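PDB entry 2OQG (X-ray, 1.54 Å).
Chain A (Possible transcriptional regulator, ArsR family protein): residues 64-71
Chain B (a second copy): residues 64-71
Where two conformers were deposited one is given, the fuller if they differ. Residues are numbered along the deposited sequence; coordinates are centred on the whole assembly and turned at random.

Chain A (64-71) VESVKVGR
Chain B (64-71) VESVKVGR

A:Lys68 faces B:Lys68 as a hydrogen-bonded pair, CA to CA 5.0 Å. A:Lys68 N donates to B:Lys68 O at 2.8 Å, and B:Lys68 N donates to A:Lys68 O at 2.8 Å. The N-H...O angles are 176° and 165°, so both bonds are nearly straight. A third bond runs from A:Gly70 N to B:Ser66 O, 2.8 Å and 166°. Residues 64-69 of chain A form a strand, and the matching strand of chain B runs antiparallel to it, with 177° between their directions and 4.7 Å between their axes at closest approach.

The mirrored position is more open. A:Ser66 O lies 4.2 Å from B:Gly70 N, and the CA atoms of A:Glu65 and B:Gly70 are 6.8 Å apart, against 5.0 Å for A:Gly70 and B:Glu65. The strands therefore spread at this end.

Waters extend the polar contact. Water 1 lies 2.6 Å from A:Ser66 OG and donates to B:Lys68 O at 3.0 Å. Water 2 lies 2.7 Å from B:Ser66 OG, and A:Lys68 O is 3.1 Å from it. Both serines have chi1 p. Water 3 accepts from A:Lys68 NZ at 2.7 Å and from B:Lys68 NZ at 3.2 Å, so it links two like-charged ends. Water 4 donates to B:Val64 O at 2.8 Å and accepts a weak bond from A:Arg71 NH2 at 3.3 Å.

The lysine side chains share one face of the sheet, CB to CB 4.3 Å. A:Lys68 is extended, t at all four chi angles. B:Lys68 is m, then t, t, t, and its end leads away from chain A.

A:Val67, A:Val69, B:Val67 and B:Val69 lie on the other face, all with chi1 t. A:Val67 CG1 meets B:Val69 CG2 at 3.8 Å; A:Val69 CG2 meets B:Val67 CG1 at 4.1 Å. The CA atoms of A:Val69 and B:Val67 are 4.5 Å apart. Between the lysine pair and the A:Gly70 N to B:Ser66 O bond, B:Val67 CA sits 3.5 Å from A:Lys68 O and A:Val69 CA 3.5 Å from B:Ser66 O, both as CA-H...O contacts.

A:Glu65 and B:Glu65 both point toward the partner strand, with chi1 p, chi2 t and chi3 near 0°. A:Glu65 OE2 touches B:Val69 CG1 at 3.2 Å, and B:Glu65 OE2 touches A:Val69 CG1 at 3.2 Å. Both OE2 atoms are hydrogen-bonded elsewhere in the structure.

Strand phi/psi values are extended. The glycines turn to positive phi, A:Gly70 at 53/-123 and B:Gly70 at 79/-135, which favours glycine. The two stretches together bury 483 Å².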

# COMPACT_ATOMS: atom_id res chain seq x y z
N VAL A 64 -5.36 12.11 -6.02
CA VAL A 64 -5.36 10.62 -5.93
C VAL A 64 -3.95 10.11 -6.07
O VAL A 64 -3.13 10.68 -6.85
CB VAL A 64 -6.30 9.99 -7.04
CG1 VAL A 64 -6.07 8.54 -7.22
CG2 VAL A 64 -7.74 10.35 -6.73
N GLU A 65 -3.65 9.02 -5.33
CA GLU A 65 -2.42 8.31 -5.58
C GLU A 65 -2.71 6.83 -5.89
O GLU A 65 -3.66 6.25 -5.34
CB GLU A 65 -1.41 8.42 -4.43
CG GLU A 65 -1.85 7.76 -3.15
CD GLU A 65 -0.87 8.00 -1.99
OE1 GLU A 65 0.18 8.68 -2.21
OE2 GLU A 65 -1.17 7.55 -0.83
N SER A 66 -1.89 6.23 -6.76
CA SER A 66 -1.94 4.80 -6.93
C SER A 66 -1.23 4.09 -5.77
O SER A 66 -0.23 4.61 -5.19
CB SER A 66 -1.29 4.43 -8.22
OG SER A 66 0.03 4.81 -8.12
N VAL A 67 -1.76 2.92 -5.44
CA VAL A 67 -1.29 2.11 -4.35
C VAL A 67 -1.06 0.74 -5.00
O VAL A 67 -2.01 0.04 -5.37
CB VAL A 67 -2.34 2.02 -3.20
CG1 VAL A 67 -1.85 1.11 -2.06
CG2 VAL A 67 -2.77 3.39 -2.64
N LYS A 68 0.19 0.38 -5.25
CA LYS A 68 0.40 -0.90 -5.93
C LYS A 68 1.06 -1.86 -4.97
O LYS A 68 2.18 -1.64 -4.50
CB LYS A 68 1.26 -0.72 -7.20
CG LYS A 68 1.45 -1.98 -8.00
CD LYS A 68 2.31 -1.73 -9.18
CE LYS A 68 2.43 -3.04 -10.01
NZ LYS A 68 3.35 -2.88 -11.15
N VAL A 69 0.35 -2.93 -4.65
CA VAL A 69 0.84 -3.85 -3.68
C VAL A 69 1.03 -5.19 -4.37
O VAL A 69 0.07 -5.80 -4.86
CB VAL A 69 -0.13 -3.93 -2.51
CG1 VAL A 69 0.33 -5.03 -1.56
CG2 VAL A 69 -0.22 -2.56 -1.86
N GLY A 70 2.28 -5.63 -4.44
CA GLY A 70 2.61 -6.69 -5.36
C GLY A 70 2.11 -6.31 -6.75
O GLY A 70 2.47 -5.26 -7.28
N ARG A 71 1.27 -7.16 -7.31
CA ARG A 71 0.75 -6.98 -8.67
C ARG A 71 -0.56 -6.17 -8.69
O ARG A 71 -1.01 -5.75 -9.75
CB ARG A 71 0.54 -8.36 -9.34
CG ARG A 71 1.66 -9.37 -9.07
CD ARG A 71 3.03 -8.90 -9.59
NE ARG A 71 4.19 -9.28 -8.75
CZ ARG A 71 4.13 -9.99 -7.62
NH1 ARG A 71 2.98 -10.45 -7.14
NH2 ARG A 71 5.25 -10.25 -6.95
N VAL B 64 8.22 -11.83 0.04
CA VAL B 64 8.10 -10.38 0.19
C VAL B 64 7.34 -9.83 -1.02
O VAL B 64 7.46 -10.36 -2.10
CB VAL B 64 9.54 -9.75 0.29
CG1 VAL B 64 9.53 -8.28 0.03
CG2 VAL B 64 10.15 -10.11 1.66
N GLU B 65 6.60 -8.76 -0.82
CA GLU B 65 5.99 -8.03 -1.95
C GLU B 65 6.40 -6.57 -1.83
O GLU B 65 6.61 -6.03 -0.73
CB GLU B 65 4.45 -8.10 -1.91
CG GLU B 65 3.81 -7.42 -0.67
CD GLU B 65 2.28 -7.65 -0.62
OE1 GLU B 65 1.74 -8.22 -1.60
OE2 GLU B 65 1.59 -7.28 0.40
N SER B 66 6.53 -5.94 -2.99
CA SER B 66 6.73 -4.48 -3.00
C SER B 66 5.41 -3.76 -2.76
O SER B 66 4.32 -4.24 -3.15
CB SER B 66 7.37 -4.05 -4.31
OG SER B 66 6.58 -4.43 -5.44
N VAL B 67 5.52 -2.59 -2.13
CA VAL B 67 4.38 -1.75 -1.83
C VAL B 67 4.79 -0.37 -2.37
O VAL B 67 5.72 0.28 -1.84
CB VAL B 67 4.10 -1.66 -0.30
CG1 VAL B 67 2.93 -0.72 -0.01
CG2 VAL B 67 3.88 -3.05 0.34
N LYS B 68 4.11 0.06 -3.42
CA LYS B 68 4.52 1.26 -4.14
C LYS B 68 3.42 2.30 -4.06
O LYS B 68 2.31 2.09 -4.57
CB LYS B 68 4.83 0.96 -5.61
CG LYS B 68 5.97 -0.05 -5.80
CD LYS B 68 6.31 -0.15 -7.26
CE LYS B 68 7.55 -1.01 -7.41
NZ LYS B 68 7.95 -1.15 -8.84
N VAL B 69 3.75 3.40 -3.40
CA VAL B 69 2.75 4.45 -3.14
C VAL B 69 3.55 5.77 -3.29
O VAL B 69 4.34 6.05 -2.44
CB VAL B 69 2.12 4.24 -1.70
CG1 VAL B 69 1.15 5.37 -1.33
CG2 VAL B 69 1.44 2.88 -1.54
N GLY B 70 3.42 6.51 -4.41
CA GLY B 70 4.25 7.71 -4.70
C GLY B 70 5.67 7.58 -5.23
O GLY B 70 5.94 6.81 -6.15
N ARG B 71 6.59 8.35 -4.66
CA ARG B 71 8.00 8.23 -5.00
C ARG B 71 8.59 6.98 -4.32
O ARG B 71 9.71 6.57 -4.62
CB ARG B 71 8.75 9.50 -4.58
CG ARG B 71 8.35 10.73 -5.39
CD ARG B 71 8.88 12.04 -4.77
NE ARG B 71 7.84 12.76 -4.03
CZ ARG B 71 7.65 14.08 -4.08
NH1 ARG B 71 6.68 14.64 -3.37
NH2 ARG B 71 8.44 14.84 -4.84
O HOH W 1 2.05 3.45 -7.26
O HOH W 2 4.19 -3.30 -6.12
O HOH W 3 5.78 -1.80 -11.15
O HOH W 4 6.10 -11.77 -4.12